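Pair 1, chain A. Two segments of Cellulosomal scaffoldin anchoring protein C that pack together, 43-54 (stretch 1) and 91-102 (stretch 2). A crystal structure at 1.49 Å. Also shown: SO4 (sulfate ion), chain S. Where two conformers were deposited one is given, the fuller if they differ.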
# COMPACT_ATOMS: atom_id res chain seq x y z
N GLN A 43 -6.22 4.29 -12.03
CA GLN A 43 -6.58 4.86 -13.38
C GLN A 43 -5.88 4.19 -14.49
O GLN A 43 -6.05 4.52 -15.64
CB GLN A 43 -6.52 6.35 -13.52
CG GLN A 43 -7.56 7.12 -12.64
CD GLN A 43 -8.96 6.88 -13.08
OE1 GLN A 43 -9.18 6.66 -14.28
NE2 GLN A 43 -9.87 6.99 -12.21
N LYS A 44 -5.09 3.13 -14.13
CA LYS A 44 -4.47 2.30 -15.16
C LYS A 44 -5.16 0.96 -15.29
O LYS A 44 -5.39 0.47 -16.39
CB LYS A 44 -2.96 2.01 -14.84
CG LYS A 44 -2.12 3.36 -14.72
CD LYS A 44 -2.18 4.20 -15.97
CE LYS A 44 -1.16 5.37 -15.91
NZ LYS A 44 -1.46 6.21 -14.76
N VAL A 45 -5.42 0.31 -14.17
CA VAL A 45 -6.12 -0.97 -14.15
C VAL A 45 -7.14 -0.90 -13.03
O VAL A 45 -7.01 -0.16 -12.05
CB VAL A 45 -5.18 -2.17 -13.89
CG1 VAL A 45 -4.19 -2.29 -15.08
CG2 VAL A 45 -4.44 -2.07 -12.57
N THR A 46 -8.12 -1.77 -13.15
CA THR A 46 -9.12 -1.95 -12.09
C THR A 46 -9.38 -3.47 -11.98
O THR A 46 -9.17 -4.26 -12.94
CB THR A 46 -10.45 -1.26 -12.35
OG1 THR A 46 -10.93 -1.56 -13.69
CG2 THR A 46 -10.28 0.20 -12.08
N VAL A 47 -9.84 -3.92 -10.83
CA VAL A 47 -10.11 -5.36 -10.67
C VAL A 47 -11.50 -5.73 -11.22
O VAL A 47 -12.52 -5.13 -10.83
CB VAL A 47 -10.06 -5.77 -9.18
CG1 VAL A 47 -10.40 -7.26 -8.98
CG2 VAL A 47 -8.67 -5.49 -8.60
N ALA A 48 -11.53 -6.65 -12.16
CA ALA A 48 -12.78 -7.21 -12.69
C ALA A 48 -13.29 -8.31 -11.78
O ALA A 48 -14.52 -8.44 -11.53
CB ALA A 48 -12.59 -7.74 -14.12
N SER A 49 -12.37 -9.15 -11.27
CA SER A 49 -12.78 -10.28 -10.39
C SER A 49 -11.51 -10.87 -9.80
O SER A 49 -10.37 -10.64 -10.30
CB SER A 49 -13.49 -11.41 -11.12
OG SER A 49 -12.73 -11.88 -12.24
N ILE A 50 -11.63 -11.59 -8.67
CA ILE A 50 -10.52 -12.35 -8.08
C ILE A 50 -10.95 -13.80 -8.01
O ILE A 50 -12.06 -14.05 -7.47
CB ILE A 50 -10.21 -11.80 -6.67
CG1 ILE A 50 -9.74 -10.35 -6.81
CG2 ILE A 50 -9.07 -12.66 -6.04
CD1 ILE A 50 -9.52 -9.70 -5.45
N ASP A 51 -10.15 -14.75 -8.46
CA ASP A 51 -10.52 -16.17 -8.44
C ASP A 51 -9.56 -16.90 -7.50
O ASP A 51 -8.34 -16.93 -7.75
CB ASP A 51 -10.36 -16.77 -9.81
CG ASP A 51 -11.27 -16.15 -10.88
OD1 ASP A 51 -12.40 -15.67 -10.52
OD2 ASP A 51 -10.95 -16.15 -12.08
N ALA A 52 -10.15 -17.60 -6.54
CA ALA A 52 -9.29 -18.51 -5.73
C ALA A 52 -8.61 -19.54 -6.58
O ALA A 52 -9.21 -20.06 -7.54
CB ALA A 52 -10.20 -19.23 -4.72
N GLY A 53 -7.38 -19.86 -6.17
CA GLY A 53 -6.61 -20.87 -6.91
C GLY A 53 -6.73 -22.23 -6.23
O GLY A 53 -7.52 -22.44 -5.29
N SER A 54 -5.94 -23.15 -6.82
CA SER A 54 -6.02 -24.56 -6.39
C SER A 54 -5.63 -24.76 -4.90
O SER A 54 -6.07 -25.78 -4.29
CB SER A 54 -5.12 -25.42 -7.30
OG SER A 54 -3.81 -25.26 -6.84
N GLY A 91 1.69 -23.61 -4.85
CA GLY A 91 0.78 -23.51 -6.01
C GLY A 91 0.17 -22.14 -6.06
O GLY A 91 0.64 -21.21 -5.47
N VAL A 92 -0.89 -22.04 -6.85
CA VAL A 92 -1.60 -20.76 -7.02
C VAL A 92 -2.60 -20.53 -5.88
O VAL A 92 -3.56 -21.36 -5.66
CB VAL A 92 -2.33 -20.77 -8.37
CG1 VAL A 92 -3.08 -19.43 -8.57
CG2 VAL A 92 -1.28 -20.93 -9.53
N PHE A 93 -2.41 -19.42 -5.18
CA PHE A 93 -3.30 -19.04 -4.14
C PHE A 93 -4.53 -18.35 -4.73
O PHE A 93 -5.64 -18.64 -4.28
CB PHE A 93 -2.54 -18.05 -3.22
CG PHE A 93 -3.39 -17.38 -2.20
CD1 PHE A 93 -3.96 -18.16 -1.14
CD2 PHE A 93 -3.55 -16.02 -2.20
CE1 PHE A 93 -4.72 -17.52 -0.12
CE2 PHE A 93 -4.34 -15.40 -1.21
CZ PHE A 93 -4.91 -16.18 -0.23
N ALA A 94 -4.34 -17.40 -5.68
CA ALA A 94 -5.47 -16.65 -6.25
C ALA A 94 -4.98 -16.04 -7.50
O ALA A 94 -3.76 -15.88 -7.71
CB ALA A 94 -6.00 -15.59 -5.26
N THR A 95 -5.91 -15.61 -8.36
CA THR A 95 -5.59 -14.88 -9.58
C THR A 95 -6.45 -13.64 -9.63
O THR A 95 -7.66 -13.73 -9.43
CB THR A 95 -5.83 -15.74 -10.79
OG1 THR A 95 -5.02 -16.93 -10.70
CG2 THR A 95 -5.44 -15.02 -12.11
N ILE A 96 -5.82 -12.51 -9.89
CA ILE A 96 -6.59 -11.24 -9.98
C ILE A 96 -6.82 -10.95 -11.48
O ILE A 96 -5.80 -10.95 -12.23
CB ILE A 96 -5.88 -10.08 -9.36
CG1 ILE A 96 -5.62 -10.40 -7.87
CG2 ILE A 96 -6.73 -8.79 -9.46
CD1 ILE A 96 -4.64 -9.40 -7.29
N ASN A 97 -8.06 -10.83 -11.93
CA ASN A 97 -8.32 -10.40 -13.32
C ASN A 97 -8.49 -8.92 -13.39
O ASN A 97 -9.43 -8.40 -12.78
CB ASN A 97 -9.54 -11.15 -13.78
CG ASN A 97 -9.38 -12.67 -13.60
OD1 ASN A 97 -8.43 -13.24 -14.14
ND2 ASN A 97 -10.31 -13.29 -12.89
N PHE A 98 -7.54 -8.27 -14.05
CA PHE A 98 -7.51 -6.80 -14.10
C PHE A 98 -7.98 -6.28 -15.47
O PHE A 98 -7.55 -6.80 -16.52
CB PHE A 98 -6.08 -6.28 -13.98
CG PHE A 98 -5.51 -6.28 -12.58
CD1 PHE A 98 -5.92 -5.29 -11.69
CD2 PHE A 98 -4.63 -7.22 -12.15
CE1 PHE A 98 -5.36 -5.19 -10.41
CE2 PHE A 98 -4.04 -7.12 -10.82
CZ PHE A 98 -4.42 -6.11 -10.01
N LYS A 99 -8.90 -5.35 -15.45
CA LYS A 99 -9.24 -4.58 -16.68
C LYS A 99 -8.21 -3.47 -16.90
O LYS A 99 -8.04 -2.60 -16.05
CB LYS A 99 -10.69 -3.97 -16.46
CG LYS A 99 -11.03 -2.85 -17.44
CD LYS A 99 -11.22 -3.46 -18.77
CE LYS A 99 -11.83 -2.40 -19.75
NZ LYS A 99 -11.10 -1.17 -19.79
N VAL A 100 -7.53 -3.54 -18.06
CA VAL A 100 -6.61 -2.50 -18.49
C VAL A 100 -7.46 -1.31 -19.06
O VAL A 100 -8.28 -1.56 -19.96
CB VAL A 100 -5.67 -3.03 -19.57
CG1 VAL A 100 -4.73 -1.91 -20.01
CG2 VAL A 100 -4.86 -4.22 -19.00
N SER A 101 -7.13 -0.13 -18.56
CA SER A 101 -7.90 1.05 -19.04
C SER A 101 -7.97 1.12 -20.59
O SER A 101 -6.96 0.82 -21.27
CB SER A 101 -7.26 2.21 -18.50
OG SER A 101 -7.87 3.41 -19.05
N ASP A 102 -9.10 1.55 -21.08
CA ASP A 102 -9.19 1.69 -22.52
C ASP A 102 -8.25 2.80 -23.03
O ASP A 102 -7.91 2.73 -24.24
CB ASP A 102 -10.61 2.19 -22.91
CG ASP A 102 -11.66 1.13 -22.85
OD1 ASP A 102 -11.47 -0.02 -22.38
OD2 ASP A 102 -12.85 1.46 -23.30
S SO4 S . -4.41 8.42 -16.56
O1 SO4 S . -3.25 8.20 -17.54
O2 SO4 S . -4.39 9.92 -16.29
O3 SO4 S . -4.35 7.62 -15.25
O4 SO4 S . -5.69 7.93 -17.20
O HOH W 1 -8.65 5.20 -16.60
O HOH W 2 -9.47 -0.02 -15.64
O HOH W 3 -6.53 -18.67 -9.36
O HOH W 4 -1.67 -24.32 -8.37

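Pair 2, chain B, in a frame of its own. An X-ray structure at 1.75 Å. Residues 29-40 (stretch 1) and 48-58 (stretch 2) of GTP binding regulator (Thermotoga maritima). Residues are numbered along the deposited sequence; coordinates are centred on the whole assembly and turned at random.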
# COMPACT_ATOMS: atom_id res chain seq x y z
N ARG B 29 -16.85 -4.49 8.03
CA ARG B 29 -17.14 -5.75 8.70
C ARG B 29 -16.38 -6.93 8.09
O ARG B 29 -16.18 -7.92 8.76
CB ARG B 29 -18.65 -6.02 8.71
CG ARG B 29 -19.22 -6.56 7.41
N ASP B 30 -15.95 -6.82 6.84
CA ASP B 30 -15.20 -7.90 6.14
C ASP B 30 -13.67 -7.71 6.18
O ASP B 30 -12.92 -8.56 5.69
CB ASP B 30 -15.55 -7.90 4.65
CG ASP B 30 -17.05 -8.03 4.39
OD1 ASP B 30 -17.66 -8.96 4.94
OD2 ASP B 30 -17.60 -7.18 3.65
N TYR B 31 -13.22 -6.56 6.66
CA TYR B 31 -11.79 -6.21 6.69
C TYR B 31 -11.57 -5.62 8.09
O TYR B 31 -11.74 -4.42 8.27
CB TYR B 31 -11.44 -5.17 5.65
CG TYR B 31 -11.61 -5.64 4.22
CD1 TYR B 31 -10.83 -6.65 3.74
CD2 TYR B 31 -12.58 -5.11 3.38
CE1 TYR B 31 -10.97 -7.13 2.46
CE2 TYR B 31 -12.76 -5.62 2.07
CZ TYR B 31 -11.92 -6.62 1.63
OH TYR B 31 -11.99 -7.19 0.38
N ARG B 32 -11.26 -6.46 9.06
CA ARG B 32 -11.24 -6.03 10.46
C ARG B 32 -9.82 -5.73 10.84
O ARG B 32 -8.94 -6.57 10.67
CB ARG B 32 -11.79 -7.11 11.37
CG ARG B 32 -13.27 -7.46 11.13
CD ARG B 32 -14.15 -6.21 11.13
NE ARG B 32 -14.08 -5.45 12.38
CZ ARG B 32 -14.45 -4.17 12.54
NH1 ARG B 32 -14.93 -3.46 11.53
NH2 ARG B 32 -14.34 -3.60 13.75
N LEU B 33 -9.57 -4.54 11.38
CA LEU B 33 -8.23 -4.17 11.79
C LEU B 33 -7.85 -4.95 13.05
O LEU B 33 -8.61 -4.99 14.03
CB LEU B 33 -8.21 -2.66 12.07
CG LEU B 33 -6.89 -2.02 12.31
CD1 LEU B 33 -5.99 -2.19 11.10
CD2 LEU B 33 -7.12 -0.53 12.65
N SER B 34 -6.70 -5.63 13.02
CA SER B 34 -6.26 -6.38 14.16
C SER B 34 -4.96 -5.89 14.78
O SER B 34 -4.67 -6.25 15.92
CB SER B 34 -6.16 -7.85 13.79
OG SER B 34 -5.12 -8.07 12.90
N ASP B 35 -4.19 -5.07 14.06
CA ASP B 35 -2.91 -4.58 14.53
C ASP B 35 -2.48 -3.35 13.75
O ASP B 35 -2.76 -3.24 12.57
CB ASP B 35 -1.87 -5.70 14.43
CG ASP B 35 -0.69 -5.54 15.37
OD1 ASP B 35 0.25 -4.78 15.01
OD2 ASP B 35 -0.65 -6.22 16.43
N VAL B 36 -1.81 -2.45 14.45
CA VAL B 36 -1.18 -1.27 13.88
C VAL B 36 0.15 -1.06 14.59
O VAL B 36 0.20 -1.11 15.83
CB VAL B 36 -2.03 0.01 14.03
CG1 VAL B 36 -1.32 1.20 13.39
CG2 VAL B 36 -3.39 -0.16 13.41
N LYS B 37 1.20 -0.84 13.82
CA LYS B 37 2.54 -0.65 14.38
C LYS B 37 3.30 0.36 13.53
O LYS B 37 3.33 0.22 12.30
CB LYS B 37 3.28 -2.00 14.34
CG LYS B 37 4.66 -1.99 14.93
CD LYS B 37 5.32 -3.37 14.92
CE LYS B 37 5.56 -3.87 13.53
NZ LYS B 37 6.72 -4.85 13.52
N GLU B 38 3.97 1.31 14.18
CA GLU B 38 4.94 2.18 13.50
C GLU B 38 6.15 1.38 13.06
O GLU B 38 6.62 0.54 13.80
CB GLU B 38 5.47 3.26 14.41
CG GLU B 38 4.48 4.21 14.80
CD GLU B 38 5.02 5.31 15.69
OE1 GLU B 38 6.27 5.57 15.77
OE2 GLU B 38 4.13 5.90 16.35
N ILE B 39 6.67 1.72 11.88
CA ILE B 39 7.85 1.08 11.33
C ILE B 39 8.86 2.13 10.84
O ILE B 39 8.51 3.27 10.55
CB ILE B 39 7.49 0.14 10.16
CG1 ILE B 39 6.88 0.91 8.98
CG2 ILE B 39 6.57 -0.98 10.67
CD1 ILE B 39 6.74 0.08 7.73
N ASP B 40 10.12 1.73 10.80
CA ASP B 40 11.20 2.53 10.26
C ASP B 40 11.67 1.97 8.92
O ASP B 40 12.41 2.62 8.19
CB ASP B 40 12.38 2.49 11.18
CG ASP B 40 12.18 3.28 12.42
OD1 ASP B 40 11.64 4.38 12.34
OD2 ASP B 40 12.60 2.80 13.48
N LYS B 48 9.73 5.22 6.80
CA LYS B 48 9.13 5.62 8.06
C LYS B 48 7.62 5.75 7.85
O LYS B 48 7.14 6.63 7.15
CB LYS B 48 9.81 6.88 8.59
CG LYS B 48 11.27 6.58 9.04
CD LYS B 48 11.94 7.74 9.74
CE LYS B 48 13.39 7.44 10.18
N GLY B 49 6.89 4.82 8.43
CA GLY B 49 5.47 4.68 8.20
C GLY B 49 4.79 3.83 9.26
O GLY B 49 5.20 3.84 10.43
N LYS B 50 3.75 3.12 8.84
CA LYS B 50 3.04 2.18 9.69
C LYS B 50 2.69 0.96 8.89
O LYS B 50 2.58 1.00 7.66
CB LYS B 50 1.78 2.80 10.29
CG LYS B 50 2.10 3.94 11.19
CD LYS B 50 0.91 4.38 12.03
CE LYS B 50 1.29 5.61 12.84
NZ LYS B 50 0.19 5.96 13.77
N VAL B 51 2.54 -0.15 9.60
CA VAL B 51 1.97 -1.36 9.05
C VAL B 51 0.72 -1.74 9.88
O VAL B 51 0.74 -1.70 11.11
CB VAL B 51 2.96 -2.54 9.01
CG1 VAL B 51 3.51 -2.85 10.37
CG2 VAL B 51 2.30 -3.78 8.41
N ALA B 52 -0.33 -2.11 9.15
CA ALA B 52 -1.59 -2.55 9.71
C ALA B 52 -1.90 -3.93 9.22
O ALA B 52 -1.53 -4.30 8.08
CB ALA B 52 -2.70 -1.58 9.28
N VAL B 53 -2.50 -4.74 10.09
CA VAL B 53 -2.99 -6.05 9.72
C VAL B 53 -4.51 -6.06 9.75
O VAL B 53 -5.13 -5.66 10.75
CB VAL B 53 -2.45 -7.16 10.67
CG1 VAL B 53 -2.94 -8.54 10.21
CG2 VAL B 53 -0.95 -7.14 10.73
N PHE B 54 -5.09 -6.50 8.64
CA PHE B 54 -6.53 -6.65 8.52
C PHE B 54 -6.83 -8.13 8.45
O PHE B 54 -6.25 -8.86 7.66
CB PHE B 54 -7.03 -5.97 7.26
CG PHE B 54 -6.95 -4.49 7.30
CD1 PHE B 54 -5.79 -3.84 6.93
CD2 PHE B 54 -8.05 -3.74 7.66
CE1 PHE B 54 -5.70 -2.49 6.97
CE2 PHE B 54 -8.00 -2.39 7.68
CZ PHE B 54 -6.84 -1.74 7.35
N GLU B 55 -7.76 -8.57 9.28
CA GLU B 55 -8.28 -9.92 9.19
C GLU B 55 -9.37 -9.97 8.14
O GLU B 55 -10.28 -9.15 8.15
CB GLU B 55 -8.86 -10.35 10.52
CG GLU B 55 -7.89 -10.33 11.68
CD GLU B 55 -6.66 -11.20 11.49
OE1 GLU B 55 -6.74 -12.25 10.79
OE2 GLU B 55 -5.60 -10.84 12.08
N THR B 56 -9.27 -10.92 7.22
CA THR B 56 -10.19 -11.01 6.09
C THR B 56 -10.63 -12.46 6.02
O THR B 56 -10.12 -13.31 6.74
CB THR B 56 -9.57 -10.57 4.74
OG1 THR B 56 -8.73 -11.62 4.21
CG2 THR B 56 -8.77 -9.34 4.84
N GLU B 57 -11.60 -12.74 5.17
CA GLU B 57 -12.05 -14.12 5.02
C GLU B 57 -10.95 -14.99 4.41
O GLU B 57 -11.00 -16.21 4.50
CB GLU B 57 -13.30 -14.20 4.15
CG GLU B 57 -13.17 -13.63 2.76
CD GLU B 57 -14.35 -14.03 1.88
OE1 GLU B 57 -14.71 -15.24 1.88
OE2 GLU B 57 -14.90 -13.16 1.18
N TYR B 58 -9.99 -14.35 3.76
CA TYR B 58 -8.89 -15.05 3.10
C TYR B 58 -7.73 -15.34 4.05
O TYR B 58 -6.85 -16.15 3.75
CB TYR B 58 -8.42 -14.20 1.93
CG TYR B 58 -9.48 -14.00 0.88
CD1 TYR B 58 -9.76 -15.01 -0.01
CD2 TYR B 58 -10.20 -12.80 0.78
CE1 TYR B 58 -10.73 -14.85 -1.00
CE2 TYR B 58 -11.19 -12.65 -0.21
CZ TYR B 58 -11.44 -13.67 -1.09
OH TYR B 58 -12.39 -13.56 -2.09
O HOH W 5 -13.29 -10.63 4.38
O HOH W 6 0.56 -4.21 12.37

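Pair 1 and pair 2 are both two-stranded antiparallel ladders interrupted by a beta bulge. The N, CA and C atoms of 14 central residues superpose with an RMSD of 0.5 Å, and the strand directions differ by 136° in pair 1 and 142° in pair 2, with axes approaching to 4.4 Å in each.

The bulge falls at matched positions, Ala48(A) and Ser34(B). In pair 1, Asn97(A) O accepts from Ala48(A) N at 2.8 Å and, weakly, from Ser49(A) N at 3.4 Å. In pair 2, Val53(B) O accepts from Ser34(B) N at 2.8 Å and, weakly, from Asp35(B) N at 3.5 Å. One carbonyl thus serves two successive amides, and the register shifts by one.

The face carrying the two phenylalanines holds most of the apolar contacts. On this face, Phe98(A) and Phe54(B) have the closest side-chain centres, 0.4 Å apart, with chi1 in m for both. Opposite them, Val47(A) matches Leu33(B). Val47(A) CG2 lies 3.8 Å from Phe98(A) CE1 and 3.9 Å from Ile96(A) CG2. The longer Leu33(B) places CD1 over the ring face, 4.0 Å from the Phe54(B) centroid and 16° off its normal, and the same CD1 is 3.8 Å from Ala52(B) CB. Where pair 1 has Val47(A) beside Ile96(A), pair 2 has the longer Leu33(B) beside the smaller Ala52(B). Two residues earlier in the first strand, Val45(A) and Tyr31(B) match, though the CA-to-CB bond of Tyr31(B) points sideways: Val45(A) CG2 lies 3.7 Å from Phe98(A) CD1, whereas Tyr31(B) sets CB 4.2 Å from Phe54(B) CD2 and CD1 3.6 Å from Thr56(B) CG2, which sits at the tyrosine ring edge.

Farther along this face, Ile50(A) matches Val36(B). Ile50(A) CG1 approaches Ile96(A) CG1 at 4.3 Å, and its CG2 lies 4.3 Å from Ala94(A) CB. Val36(B) CG2 is 4.4 Å from Ala52(B) CB, and its CG1 is 4.1 Å from Lys50(B) CD, so the aliphatic stem of a lysine stands where pair 1 has alanine.

The other face diverges in chemistry. Asn97(A) ND2 donates to Ser49(A) OG at 2.9 Å and to Asp51(A) OD2 at 3.0 Å, a polar clamp across the strands. Its counterpart Val53(B) has no such donor; its CB is 4.1 Å from Asp35(B) CB. At the next pair Thr95(A) matches Val51(B), whose CG1 packs 3.6 Å from Ile39(B) CG2 and 3.9 Å from Lys37(B) CE. Gly53(A), matched to Ile39(B), offers no side chain for such a contact.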